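Local coordinates for benzoylformate Decarboxylase (Polynucleobacter necessarius, PDB 4K9Q), which probably catalyses the thiamine diphosphate-dependent decarboxylation of benzoylformate, using a bound magnesium ion beside the cofactor, at residues A[97-102]-A[158-163]; A[189-194]-A[324-329]; A[228-233]-A[247-252]; A[441-446]-A[515-520]; A[497-502]-A[521-526]. All coordinates share one frame; numbering follows the deposited sequence.

Contact 1 lies on the parallel sheet of the N-terminal cofactor-binding domain and closes before the others open. Contacts 2 and 3 belong to the central domain: contact 3 joins two strands of its sheet, and contact 2 sets helix 184-196 against a later loop. Contact 3 is nested inside the loop contact 2 closes, their centres 23 Å apart; the centres of contacts 1 and 2 are 57 Å apart. Contacts 4 and 5 share strand 517-523 in the C-terminal sheet, their segments alternating along the chain, and touch where I520 meets V498. The five sample three parallel alpha/beta domains, the architecture of thiamine diphosphate enzymes; the V521 side chain of contact 5 is about 10 Å from the magnesium ion.

Contact 1: A[97-102]-A[158-163]; sequences GQQTRE and LPLDDW
Q98 and P159 form a parallel pair at the ends of strands 93-98 and 154-159: Q98 N donates to L158 O at 3.0 Å, and L160 N closes weakly on Q98 O. Beyond the strands R101 supplies the main polar grip. Its CG lies anti to the carbonyl carbon (chi1 -66°), and the chain then runs extended as far as NE. R101 NE meets D162 OD1 at 2.9 Å and R101 NH1 meets D162 OD2 at 2.8 Å, a side-on salt bridge using the syn lone pair of each oxygen. The guanidinium and carboxylate planes differ by only 11°, while P159 CG sits over one guanidinium face, toward the rim. A separate bond fixes the backbone: R101 N reaches D161 OD1 at 2.9 Å from above the carboxylate plane. T100 OG1 accepts from E102 N in an ST turn, and one water donates to both D161 OD2 and E102 OE2, probably easing the repulsion between these acids. R101 NH2 also bonds A130 O of a neighbouring subunit. The pair lies between strands 66-69 and 126-127 of the sheet, with helix 135-147 against L158 and D162 and helix 4-15 against W163.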
# COMPACT_ATOMS: atom_id res chain seq x y z
N GLY A 97 -15.79 10.60 8.02
CA GLY A 97 -16.74 9.62 8.49
C GLY A 97 -16.62 8.36 7.66
O GLY A 97 -16.16 8.38 6.51
N GLN A 98 -17.03 7.25 8.26
CA GLN A 98 -17.02 5.94 7.63
C GLN A 98 -18.40 5.33 7.88
O GLN A 98 -19.11 5.74 8.82
CB GLN A 98 -15.93 5.09 8.29
CG GLN A 98 -15.91 3.59 7.92
CD GLN A 98 -15.61 3.35 6.44
OE1 GLN A 98 -16.45 3.62 5.58
NE2 GLN A 98 -14.41 2.83 6.14
N GLN A 99 -18.80 4.38 7.03
CA GLN A 99 -20.07 3.69 7.22
C GLN A 99 -20.11 3.01 8.59
O GLN A 99 -19.07 2.73 9.18
CB GLN A 99 -20.33 2.67 6.09
CG GLN A 99 -21.25 3.21 4.99
CD GLN A 99 -22.72 3.29 5.43
OE1 GLN A 99 -23.04 3.26 6.63
NE2 GLN A 99 -23.62 3.40 4.46
N THR A 100 -21.32 2.76 9.08
CA THR A 100 -21.49 2.16 10.39
C THR A 100 -20.87 0.76 10.48
O THR A 100 -20.97 -0.04 9.54
CB THR A 100 -22.98 2.11 10.78
OG1 THR A 100 -23.12 1.29 11.94
CG2 THR A 100 -23.80 1.50 9.65
N ARG A 101 -20.25 0.45 11.62
CA ARG A 101 -19.71 -0.89 11.84
C ARG A 101 -20.80 -1.96 11.69
O ARG A 101 -20.49 -3.13 11.47
CB ARG A 101 -19.04 -1.03 13.22
CG ARG A 101 -17.79 -0.19 13.41
CD ARG A 101 -17.09 -0.50 14.76
NE ARG A 101 -16.22 0.62 15.11
CZ ARG A 101 -14.90 0.65 14.92
NH1 ARG A 101 -14.22 1.74 15.24
NH2 ARG A 101 -14.27 -0.40 14.40
N GLU A 102 -22.06 -1.56 11.81
CA GLU A 102 -23.16 -2.51 11.67
C GLU A 102 -23.21 -3.08 10.25
O GLU A 102 -23.73 -4.17 10.05
CB GLU A 102 -24.50 -1.86 12.01
CG GLU A 102 -24.63 -1.30 13.43
CD GLU A 102 -24.89 -2.36 14.49
OE1 GLU A 102 -25.17 -3.53 14.14
OE2 GLU A 102 -24.81 -2.02 15.68
N LEU A 158 -13.51 7.27 10.71
CA LEU A 158 -14.30 7.17 11.93
C LEU A 158 -15.73 6.67 11.67
O LEU A 158 -16.59 7.42 11.24
CB LEU A 158 -14.30 8.53 12.64
CG LEU A 158 -12.88 9.01 12.99
CD1 LEU A 158 -12.81 10.48 13.23
CD2 LEU A 158 -12.31 8.24 14.17
N PRO A 159 -15.98 5.38 11.92
CA PRO A 159 -17.33 4.83 11.71
C PRO A 159 -18.42 5.61 12.47
O PRO A 159 -18.24 5.93 13.64
CB PRO A 159 -17.21 3.40 12.26
CG PRO A 159 -15.77 3.05 12.01
CD PRO A 159 -15.00 4.33 12.26
N LEU A 160 -19.54 5.88 11.81
CA LEU A 160 -20.51 6.86 12.31
C LEU A 160 -21.17 6.43 13.62
O LEU A 160 -21.63 7.27 14.39
CB LEU A 160 -21.58 7.14 11.25
CG LEU A 160 -22.52 5.98 10.93
CD1 LEU A 160 -23.78 6.10 11.79
CD2 LEU A 160 -22.88 6.00 9.46
N ASP A 161 -21.22 5.13 13.84
CA ASP A 161 -21.89 4.58 15.02
C ASP A 161 -21.06 4.66 16.30
O ASP A 161 -21.59 4.40 17.39
CB ASP A 161 -22.37 3.14 14.77
CG ASP A 161 -21.24 2.19 14.36
OD1 ASP A 161 -20.33 2.58 13.59
OD2 ASP A 161 -21.29 1.01 14.79
N ASP A 162 -19.78 5.01 16.19
CA ASP A 162 -18.92 5.03 17.37
C ASP A 162 -19.29 6.15 18.35
O ASP A 162 -19.16 5.98 19.56
CB ASP A 162 -17.44 5.21 16.98
CG ASP A 162 -16.83 3.98 16.32
OD1 ASP A 162 -17.50 2.93 16.20
OD2 ASP A 162 -15.65 4.08 15.93
N TRP A 163 -19.74 7.28 17.81
CA TRP A 163 -19.83 8.52 18.57
C TRP A 163 -20.77 8.47 19.76
O TRP A 163 -20.50 9.11 20.78
CB TRP A 163 -20.19 9.69 17.65
CG TRP A 163 -19.13 9.92 16.63
CD1 TRP A 163 -19.19 9.65 15.29
CD2 TRP A 163 -17.82 10.44 16.88
NE1 TRP A 163 -17.99 9.98 14.69
CE2 TRP A 163 -17.14 10.47 15.65
CE3 TRP A 163 -17.15 10.88 18.03
CZ2 TRP A 163 -15.82 10.93 15.53
CZ3 TRP A 163 -15.85 11.34 17.91
CH2 TRP A 163 -15.20 11.36 16.67
O HOH W 1 -22.90 -0.14 16.43

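Contact 2: A[189-194]-A[324-329]; sequences EFAQRI and KLIDQR
A191 and L325 meet through their CB atoms at 3.6 Å, the helix 184-196 presenting its small methyl to a loop that has no regular structure. L325 has CG anti to its carbonyl carbon (chi1 -57°); its CD1 also lies 4.0 Å from A191 CB, so both the root and one branch of the leucine rest on the same methyl. I326 comes next and carries the deeper part of the packing. Its CG1 likewise stands anti to the carbonyl carbon, and chi2 of 174° sets CD1 anti to CA, where it meets the helix. There I326 CD1 lies 3.7 Å from I194 CG2 and 3.8 Å from I194 CD1, which places one methyl against both branches of I194, the two side chains crossing at about a right angle. Helix 214-224 joins in, L224 touching both isoleucines.

R329 closes the contact in a different way. Its chain is extended from CG to NE, and NH2 comes 2.9 Å from I194 O, but the angle is too poor for a hydrogen bond; NH2 bonds S197 O instead, while I194 O is bonded by S197 OG. The well-formed contacts between these two segments are therefore apolar; the arginine places its hydrogen bond just past the helix, though its charge probably still draws on the nearby I194 O.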
# COMPACT_ATOMS: atom_id res chain seq x y z
N GLU A 189 31.32 20.27 13.39
CA GLU A 189 31.86 19.98 12.07
C GLU A 189 31.45 21.05 11.05
O GLU A 189 32.28 21.56 10.30
CB GLU A 189 31.38 18.60 11.60
CG GLU A 189 31.88 18.22 10.21
CD GLU A 189 31.17 17.00 9.65
OE1 GLU A 189 30.57 16.24 10.44
OE2 GLU A 189 31.20 16.82 8.41
N PHE A 190 30.17 21.40 11.04
CA PHE A 190 29.68 22.40 10.09
C PHE A 190 30.30 23.77 10.36
O PHE A 190 30.69 24.49 9.43
CB PHE A 190 28.15 22.49 10.11
CG PHE A 190 27.46 21.39 9.35
CD1 PHE A 190 28.05 20.15 9.19
CD2 PHE A 190 26.19 21.61 8.81
CE1 PHE A 190 27.40 19.14 8.49
CE2 PHE A 190 25.54 20.60 8.11
CZ PHE A 190 26.15 19.38 7.94
N ALA A 191 30.40 24.14 11.64
CA ALA A 191 30.99 25.42 12.02
C ALA A 191 32.45 25.49 11.56
O ALA A 191 32.90 26.52 11.06
CB ALA A 191 30.88 25.63 13.52
N GLN A 192 33.17 24.39 11.72
CA GLN A 192 34.56 24.34 11.28
C GLN A 192 34.67 24.58 9.78
O GLN A 192 35.54 25.33 9.32
CB GLN A 192 35.20 23.00 11.65
CG GLN A 192 35.43 22.81 13.14
CD GLN A 192 35.85 21.39 13.50
OE1 GLN A 192 35.97 20.52 12.64
NE2 GLN A 192 36.09 21.16 14.79
N ARG A 193 33.80 23.93 9.00
CA ARG A 193 33.80 24.12 7.55
C ARG A 193 33.53 25.57 7.21
O ARG A 193 34.21 26.16 6.37
CB ARG A 193 32.74 23.22 6.89
CG ARG A 193 33.03 21.74 7.00
CD ARG A 193 33.87 21.25 5.84
NE ARG A 193 33.16 21.35 4.57
CZ ARG A 193 32.25 20.47 4.15
NH1 ARG A 193 31.94 19.42 4.90
NH2 ARG A 193 31.65 20.64 2.97
N ILE A 194 32.54 26.15 7.88
CA ILE A 194 32.16 27.53 7.59
C ILE A 194 33.29 28.50 7.93
O ILE A 194 33.63 29.39 7.14
CB ILE A 194 30.88 27.93 8.35
CG1 ILE A 194 29.69 27.13 7.81
CG2 ILE A 194 30.62 29.42 8.21
CD1 ILE A 194 28.44 27.24 8.66
N LYS A 324 26.94 30.33 17.98
CA LYS A 324 27.88 30.24 19.11
C LYS A 324 29.31 29.89 18.69
O LYS A 324 30.26 30.20 19.40
CB LYS A 324 27.40 29.20 20.12
CG LYS A 324 26.08 29.53 20.78
CD LYS A 324 25.60 28.40 21.68
CE LYS A 324 24.31 28.79 22.36
NZ LYS A 324 23.76 27.70 23.21
N LEU A 325 29.46 29.26 17.53
CA LEU A 325 30.75 28.69 17.14
C LEU A 325 31.43 29.40 15.99
O LEU A 325 32.51 29.00 15.56
CB LEU A 325 30.59 27.21 16.79
CG LEU A 325 30.00 26.31 17.86
CD1 LEU A 325 29.96 24.86 17.38
CD2 LEU A 325 30.79 26.43 19.16
N ILE A 326 30.81 30.46 15.47
CA ILE A 326 31.34 31.15 14.31
C ILE A 326 31.72 32.59 14.66
O ILE A 326 30.97 33.29 15.32
CB ILE A 326 30.33 31.14 13.15
CG1 ILE A 326 30.15 29.72 12.63
CG2 ILE A 326 30.78 32.05 12.03
CD1 ILE A 326 29.07 29.59 11.58
N ASP A 327 32.90 33.01 14.21
CA ASP A 327 33.37 34.37 14.48
C ASP A 327 32.90 35.38 13.45
O ASP A 327 32.73 35.05 12.27
CB ASP A 327 34.90 34.40 14.57
CG ASP A 327 35.43 33.81 15.87
OD1 ASP A 327 34.77 34.00 16.92
OD2 ASP A 327 36.50 33.17 15.83
N GLN A 328 32.69 36.61 13.90
CA GLN A 328 32.32 37.71 13.01
C GLN A 328 33.33 37.93 11.89
O GLN A 328 34.53 37.96 12.13
CB GLN A 328 32.17 39.00 13.82
CG GLN A 328 31.82 40.20 12.97
CD GLN A 328 30.42 40.11 12.40
OE1 GLN A 328 29.44 39.98 13.14
NE2 GLN A 328 30.31 40.19 11.08
N ARG A 329 32.84 38.10 10.67
CA ARG A 329 33.70 38.47 9.55
C ARG A 329 33.54 39.93 9.16
O ARG A 329 32.51 40.55 9.45
CB ARG A 329 33.40 37.60 8.34
CG ARG A 329 33.58 36.13 8.58
CD ARG A 329 33.48 35.37 7.28
NE ARG A 329 33.90 33.99 7.45
CZ ARG A 329 34.43 33.25 6.49
NH1 ARG A 329 34.62 33.77 5.28
NH2 ARG A 329 34.78 32.00 6.73

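Contact 3: A[228-233]-A[247-252]; sequences VWAAPF and QGALTS
W229 and Q247 stand on adjacent parallel strands, and the axes of 228-230 and 247-249 approach to 4.8 Å. Three backbone bonds tie them: Q247 N to V228 O, A230 N to G248 O, and L250 N to A230 O.

The indole of W229 can be followed outward. CB lies 3.8 Å from L250 CG, and CG of the tryptophan faces L250 CD2. CD2 is sandwiched, with the L250 methyl on one face and Q247 CB on the other. On the pyrrole side, NE1 and CE2 face Q247 CB, the latter pair at 3.4 Å; Q247 CB stands 3.6 Å from the five-membered ring centroid and 21° off its normal, a CH-pi contact. On the opposite face L250 CD2 touches W229 CE3 at 3.4 Å, toward the rim. G248 O is equally near CE3. Farther out, W229 CZ2 still faces Q247 CB at 3.6 Å, whereas CZ3 looks to A249 O at 4.0 Å and the ring edge meets A249 C.

An alanine here would probably leave Q247 CB and L250 CD2 without the ring between them, opening a gap over the strand pair.

Strand 246-249 edges the central domain's parallel sheet within this chain. Past the strands, a water links F233 N with L250 O, and the F233 side chain comes about 6 Å from that of cofactor-binding I461. Strand pairing thus fixes the backbones, while dispersion and CH-pi contact hold the tryptophan across these segments, beside Q247, whose NE2 bonds P335 O and L245 O.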
# COMPACT_ATOMS: atom_id res chain seq x y z
N VAL A 228 22.93 36.08 0.82
CA VAL A 228 21.84 35.16 1.12
C VAL A 228 20.91 35.07 -0.08
O VAL A 228 20.49 36.08 -0.63
CB VAL A 228 21.04 35.63 2.35
CG1 VAL A 228 19.83 34.75 2.56
CG2 VAL A 228 21.94 35.62 3.60
N TRP A 229 20.60 33.85 -0.49
CA TRP A 229 19.60 33.62 -1.53
C TRP A 229 18.46 32.82 -0.94
O TRP A 229 18.68 31.99 -0.06
CB TRP A 229 20.18 32.78 -2.66
CG TRP A 229 21.19 33.49 -3.50
CD1 TRP A 229 22.51 33.66 -3.22
CD2 TRP A 229 20.96 34.09 -4.78
NE1 TRP A 229 23.12 34.34 -4.25
CE2 TRP A 229 22.19 34.61 -5.22
CE3 TRP A 229 19.83 34.22 -5.60
CZ2 TRP A 229 22.33 35.27 -6.44
CZ3 TRP A 229 19.97 34.88 -6.82
CH2 TRP A 229 21.21 35.40 -7.22
N ALA A 230 17.25 33.04 -1.43
CA ALA A 230 16.14 32.16 -1.08
C ALA A 230 16.22 30.91 -1.94
O ALA A 230 16.49 30.98 -3.15
CB ALA A 230 14.79 32.88 -1.27
N ALA A 231 16.01 29.75 -1.33
CA ALA A 231 15.95 28.50 -2.08
C ALA A 231 14.89 28.58 -3.19
O ALA A 231 13.94 29.34 -3.06
CB ALA A 231 15.66 27.34 -1.14
N PRO A 232 15.07 27.80 -4.27
CA PRO A 232 14.04 27.81 -5.33
C PRO A 232 12.70 27.38 -4.77
O PRO A 232 12.63 26.46 -3.94
CB PRO A 232 14.56 26.76 -6.33
CG PRO A 232 15.48 25.87 -5.52
CD PRO A 232 16.12 26.80 -4.52
N PHE A 233 11.63 28.04 -5.22
CA PHE A 233 10.29 27.66 -4.79
C PHE A 233 10.13 27.62 -3.27
O PHE A 233 9.52 26.71 -2.71
CB PHE A 233 9.87 26.34 -5.43
CG PHE A 233 9.46 26.50 -6.86
CD1 PHE A 233 8.19 26.94 -7.17
CD2 PHE A 233 10.35 26.27 -7.90
CE1 PHE A 233 7.80 27.13 -8.49
CE2 PHE A 233 9.97 26.45 -9.22
CZ PHE A 233 8.70 26.88 -9.51
N GLN A 247 20.23 38.53 -1.99
CA GLN A 247 20.51 38.59 -3.42
C GLN A 247 19.28 38.37 -4.30
O GLN A 247 19.16 38.95 -5.38
CB GLN A 247 21.61 37.60 -3.79
CG GLN A 247 22.89 37.81 -2.98
CD GLN A 247 23.50 39.17 -3.22
OE1 GLN A 247 23.87 39.52 -4.35
NE2 GLN A 247 23.61 39.97 -2.17
N GLY A 248 18.36 37.53 -3.83
CA GLY A 248 17.14 37.24 -4.57
C GLY A 248 16.76 35.77 -4.42
O GLY A 248 17.31 35.08 -3.56
N ALA A 249 15.83 35.31 -5.25
CA ALA A 249 15.38 33.92 -5.23
C ALA A 249 16.12 33.15 -6.31
O ALA A 249 16.24 33.63 -7.44
CB ALA A 249 13.88 33.87 -5.50
N LEU A 250 16.61 31.96 -5.97
CA LEU A 250 17.33 31.17 -6.96
C LEU A 250 16.37 30.60 -7.99
O LEU A 250 15.21 30.29 -7.68
CB LEU A 250 18.12 30.04 -6.30
CG LEU A 250 19.35 30.46 -5.49
CD1 LEU A 250 19.82 29.31 -4.60
CD2 LEU A 250 20.46 30.94 -6.42
N THR A 251 16.85 30.48 -9.22
CA THR A 251 16.08 29.83 -10.27
C THR A 251 16.05 28.34 -9.98
O THR A 251 16.79 27.86 -9.12
CB THR A 251 16.70 30.10 -11.64
OG1 THR A 251 18.04 29.59 -11.66
CG2 THR A 251 16.71 31.61 -11.92
N SER A 252 15.23 27.60 -10.72
CA SER A 252 14.92 26.23 -10.32
C SER A 252 15.40 25.14 -11.30
O SER A 252 14.92 24.00 -11.24
CB SER A 252 13.42 26.09 -10.06
OG SER A 252 12.67 26.52 -11.18
O HOH W 2 12.58 29.50 -7.85

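Contact 4: A[441-446]-A[515-520]; sequences TGVQQK and KGTSVI
K515 reaches back to the end of helix 438-445, where its NZ donates to K446 O at 2.6 Å. K515 CG is anti to the backbone N (chi1 -151°), and the chain then bends at chi2 and again at chi3; CE also lies 3.4 Å from K446 O. The ammonium arrives tilted 24° from the carbonyl plane. K446 has positive phi, with two bonds back into the last turn of the helix, a Schellman motif, so the acceptor sits just past the helix end, where carbonyls probably carry extra negative potential. E415 adds a long, weak ion pair to K515 NZ.

G516 has the CA nearest that of K446, and it pairs with V449 in the neighbouring strand 449-455.

T517 then turns its side chain into the helix. Its OG1 is anti to the carbonyl carbon and lies 3.2 Å from G442 C. A CB on G442 would come 2.8 Å from T517 OG1, a clash; glycine lets the hydroxyl sit against the helix backbone. T517 OG1 has its hydrogen bond to T447 O, whose own hydroxyl bonds G442 O. T517 CB meets V443 CG2 at 4.0 Å, the two side chains crossing at about a right angle.

Farther along, S518 and I520 touch helix 501-513. Helix 438-445 is thus set against the start of strand 517-523 in the C-terminal parallel sheet.

Chemically, the contact is polar at the exposed lysine, which holds the carbonyl past the helix end; at T517 it is a small buried meeting of hydroxyl and methyl, the hydroxyl occupying the space a G442 side chain would need.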
# COMPACT_ATOMS: atom_id res chain seq x y z
N THR A 441 -16.67 30.62 1.20
CA THR A 441 -16.32 30.57 2.61
C THR A 441 -15.81 31.93 3.07
O THR A 441 -16.14 32.39 4.16
CB THR A 441 -15.27 29.48 2.89
OG1 THR A 441 -15.81 28.21 2.50
CG2 THR A 441 -14.93 29.44 4.38
N GLY A 442 -15.00 32.57 2.24
CA GLY A 442 -14.54 33.93 2.52
C GLY A 442 -15.72 34.87 2.76
O GLY A 442 -15.75 35.62 3.72
N VAL A 443 -16.69 34.84 1.86
CA VAL A 443 -17.85 35.71 1.98
C VAL A 443 -18.68 35.39 3.23
O VAL A 443 -19.02 36.29 4.01
CB VAL A 443 -18.73 35.65 0.72
CG1 VAL A 443 -19.98 36.47 0.90
CG2 VAL A 443 -17.93 36.18 -0.48
N GLN A 444 -18.98 34.11 3.43
CA GLN A 444 -19.83 33.70 4.54
C GLN A 444 -19.18 33.96 5.90
O GLN A 444 -19.88 34.29 6.87
CB GLN A 444 -20.22 32.23 4.41
CG GLN A 444 -21.18 31.96 3.26
CD GLN A 444 -22.50 32.65 3.44
OE1 GLN A 444 -23.08 32.64 4.53
NE2 GLN A 444 -22.99 33.28 2.39
N GLN A 445 -17.86 33.82 5.98
CA GLN A 445 -17.12 34.07 7.22
C GLN A 445 -16.74 35.54 7.37
O GLN A 445 -16.20 35.94 8.41
CB GLN A 445 -15.87 33.19 7.30
CG GLN A 445 -16.15 31.69 7.29
CD GLN A 445 -16.90 31.21 8.52
OE1 GLN A 445 -16.63 31.65 9.64
NE2 GLN A 445 -17.86 30.31 8.32
N LYS A 446 -17.01 36.33 6.34
CA LYS A 446 -16.65 37.75 6.30
C LYS A 446 -15.15 37.99 6.50
O LYS A 446 -14.74 38.95 7.14
CB LYS A 446 -17.48 38.55 7.32
CG LYS A 446 -18.97 38.44 7.07
CD LYS A 446 -19.78 39.23 8.09
CE LYS A 446 -21.26 39.18 7.74
NZ LYS A 446 -21.76 37.78 7.66
N LYS A 515 -14.14 45.37 4.89
CA LYS A 515 -13.83 44.18 5.68
C LYS A 515 -14.69 43.01 5.20
O LYS A 515 -15.76 42.72 5.75
CB LYS A 515 -14.05 44.44 7.17
CG LYS A 515 -13.15 43.63 8.09
CD LYS A 515 -13.48 42.14 8.07
CE LYS A 515 -14.66 41.80 8.98
NZ LYS A 515 -14.69 40.35 9.35
N GLY A 516 -14.22 42.34 4.16
CA GLY A 516 -14.97 41.28 3.53
C GLY A 516 -14.16 40.82 2.34
O GLY A 516 -13.03 41.26 2.17
N THR A 517 -14.75 39.97 1.51
CA THR A 517 -14.02 39.36 0.40
C THR A 517 -14.35 40.06 -0.91
O THR A 517 -15.52 40.25 -1.24
CB THR A 517 -14.36 37.86 0.32
OG1 THR A 517 -13.90 37.22 1.51
CG2 THR A 517 -13.70 37.20 -0.90
N SER A 518 -13.30 40.45 -1.64
CA SER A 518 -13.42 41.17 -2.90
C SER A 518 -12.67 40.46 -4.03
O SER A 518 -11.65 39.81 -3.78
CB SER A 518 -12.86 42.59 -2.76
OG SER A 518 -13.62 43.39 -1.86
N VAL A 519 -13.16 40.60 -5.25
CA VAL A 519 -12.46 40.13 -6.44
C VAL A 519 -12.25 41.30 -7.40
O VAL A 519 -13.20 42.00 -7.77
CB VAL A 519 -13.25 39.00 -7.14
CG1 VAL A 519 -12.57 38.57 -8.44
CG2 VAL A 519 -13.41 37.82 -6.20
N ILE A 520 -11.00 41.52 -7.78
CA ILE A 520 -10.65 42.57 -8.73
C ILE A 520 -10.01 41.91 -9.94
O ILE A 520 -8.93 41.33 -9.84
CB ILE A 520 -9.68 43.58 -8.10
CG1 ILE A 520 -10.30 44.17 -6.84
CG2 ILE A 520 -9.30 44.67 -9.11
CD1 ILE A 520 -9.40 45.10 -6.05

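Contact 5: A[497-502]-A[521-526]; sequences KVETLD and VVPITK
V498 lays CG2 against V522 CG2 at 3.9 Å, the two side chains crossing obliquely. V498 CG2 lies between the backbone N and the carbonyl carbon, the crowded position, and the same methyl stays 3.6 Å from V521 O. That oxygen takes the one backbone bond of the contact: V498 N donates to V521 O at 2.9 Å, nearly straight at 168°. K497 and V521 are the bridge pair, parallel, their CB atoms 4.3 Å apart on one face of the sheet.

P523 follows in the place where pairing would continue, but it has no N-H to give. Its ring carbon CD instead sits 2.9 Å from V498 O, a tight approach, and V498 O is buried with no polar partner anywhere in the model. E499 crosses P523 at about a right angle; the bend at chi2 (-75°) turns CD toward the proline, and E499 OE1 lies 3.7 Å from P523 CG. K497 NZ forms a long ion pair with E499 OE2. An alanine in place of P523 would probably leave the E499 carboxylate without the ring CG it lies against and open a small gap at the end of the strand pair.

Strand 494-497 is one edge strand of the C-terminal sheet within this chain, and this contact joins it to strand 517-523 in a beta-alpha-beta unit through helix 501-513, whose N-cap is T500. That helix packs on V498 and V522, helix 352-361 reaches V522 through V355, strand 449-455 flanks V521, and K526 beyond the strand forms a salt bridge to the magnesium ligand E458.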
# COMPACT_ATOMS: atom_id res chain seq x y z
N LYS A 497 -14.31 44.35 -12.72
CA LYS A 497 -13.19 44.35 -13.64
C LYS A 497 -12.67 45.77 -13.83
O LYS A 497 -13.47 46.71 -13.99
CB LYS A 497 -13.64 43.78 -14.98
CG LYS A 497 -12.55 43.64 -16.02
CD LYS A 497 -13.07 42.80 -17.20
CE LYS A 497 -12.06 42.71 -18.32
NZ LYS A 497 -12.63 42.05 -19.53
N VAL A 498 -11.36 45.95 -13.80
CA VAL A 498 -10.76 47.27 -14.00
C VAL A 498 -9.99 47.29 -15.31
O VAL A 498 -9.42 46.28 -15.70
CB VAL A 498 -9.86 47.68 -12.81
CG1 VAL A 498 -10.69 47.80 -11.52
CG2 VAL A 498 -8.72 46.69 -12.63
N GLU A 499 -10.00 48.42 -16.02
CA GLU A 499 -9.36 48.48 -17.33
C GLU A 499 -8.18 49.44 -17.39
O GLU A 499 -7.49 49.52 -18.41
CB GLU A 499 -10.38 48.86 -18.41
CG GLU A 499 -11.53 47.87 -18.60
CD GLU A 499 -11.11 46.61 -19.34
OE1 GLU A 499 -9.97 46.57 -19.86
OE2 GLU A 499 -11.91 45.66 -19.41
N THR A 500 -7.97 50.20 -16.32
CA THR A 500 -6.81 51.10 -16.25
C THR A 500 -6.14 51.00 -14.90
O THR A 500 -6.75 50.53 -13.93
CB THR A 500 -7.19 52.58 -16.45
OG1 THR A 500 -7.92 53.05 -15.31
CG2 THR A 500 -8.01 52.78 -17.73
N LEU A 501 -4.90 51.47 -14.82
CA LEU A 501 -4.18 51.48 -13.55
C LEU A 501 -4.82 52.42 -12.53
O LEU A 501 -4.76 52.16 -11.33
CB LEU A 501 -2.70 51.81 -13.77
CG LEU A 501 -1.91 50.78 -14.59
CD1 LEU A 501 -0.47 51.25 -14.76
CD2 LEU A 501 -1.94 49.40 -13.93
N ASP A 502 -5.43 53.52 -12.98
CA ASP A 502 -6.16 54.38 -12.05
C ASP A 502 -7.41 53.68 -11.49
O ASP A 502 -7.72 53.79 -10.31
CB ASP A 502 -6.54 55.72 -12.70
CG ASP A 502 -7.14 56.69 -11.70
OD1 ASP A 502 -8.33 57.05 -11.84
OD2 ASP A 502 -6.42 57.07 -10.75
N VAL A 521 -10.67 41.99 -11.09
CA VAL A 521 -10.18 41.34 -12.30
C VAL A 521 -9.40 42.36 -13.14
O VAL A 521 -9.93 43.43 -13.47
CB VAL A 521 -11.34 40.71 -13.11
CG1 VAL A 521 -10.81 39.99 -14.35
CG2 VAL A 521 -12.17 39.77 -12.22
N VAL A 522 -8.16 42.03 -13.46
CA VAL A 522 -7.28 42.92 -14.21
C VAL A 522 -6.87 42.24 -15.52
O VAL A 522 -6.09 41.29 -15.51
CB VAL A 522 -6.02 43.26 -13.41
CG1 VAL A 522 -5.22 44.37 -14.12
CG2 VAL A 522 -6.38 43.67 -11.98
N PRO A 523 -7.41 42.71 -16.65
CA PRO A 523 -6.94 42.18 -17.94
C PRO A 523 -5.50 42.61 -18.18
O PRO A 523 -5.18 43.80 -18.01
CB PRO A 523 -7.86 42.84 -18.97
CG PRO A 523 -8.96 43.47 -18.19
CD PRO A 523 -8.44 43.75 -16.82
N ILE A 524 -4.63 41.67 -18.54
CA ILE A 524 -3.24 42.01 -18.81
C ILE A 524 -2.84 41.50 -20.19
O ILE A 524 -3.56 40.70 -20.80
CB ILE A 524 -2.28 41.44 -17.74
CG1 ILE A 524 -2.42 39.92 -17.63
CG2 ILE A 524 -2.53 42.13 -16.39
CD1 ILE A 524 -1.29 39.24 -16.86
N THR A 525 -1.70 41.96 -20.66
CA THR A 525 -1.13 41.48 -21.90
C THR A 525 -1.01 39.96 -21.87
O THR A 525 -0.78 39.36 -20.80
CB THR A 525 0.24 42.11 -22.15
OG1 THR A 525 0.79 41.60 -23.37
CG2 THR A 525 1.18 41.83 -20.98
N LYS A 526 -1.18 39.34 -23.04
CA LYS A 526 -1.01 37.91 -23.21
C LYS A 526 0.44 37.57 -23.51
O LYS A 526 0.83 36.40 -23.49
CB LYS A 526 -1.92 37.38 -24.32
CG LYS A 526 -3.41 37.64 -24.09
CD LYS A 526 -4.26 37.17 -25.27
CE LYS A 526 -4.86 35.78 -25.05
NZ LYS A 526 -3.85 34.67 -25.03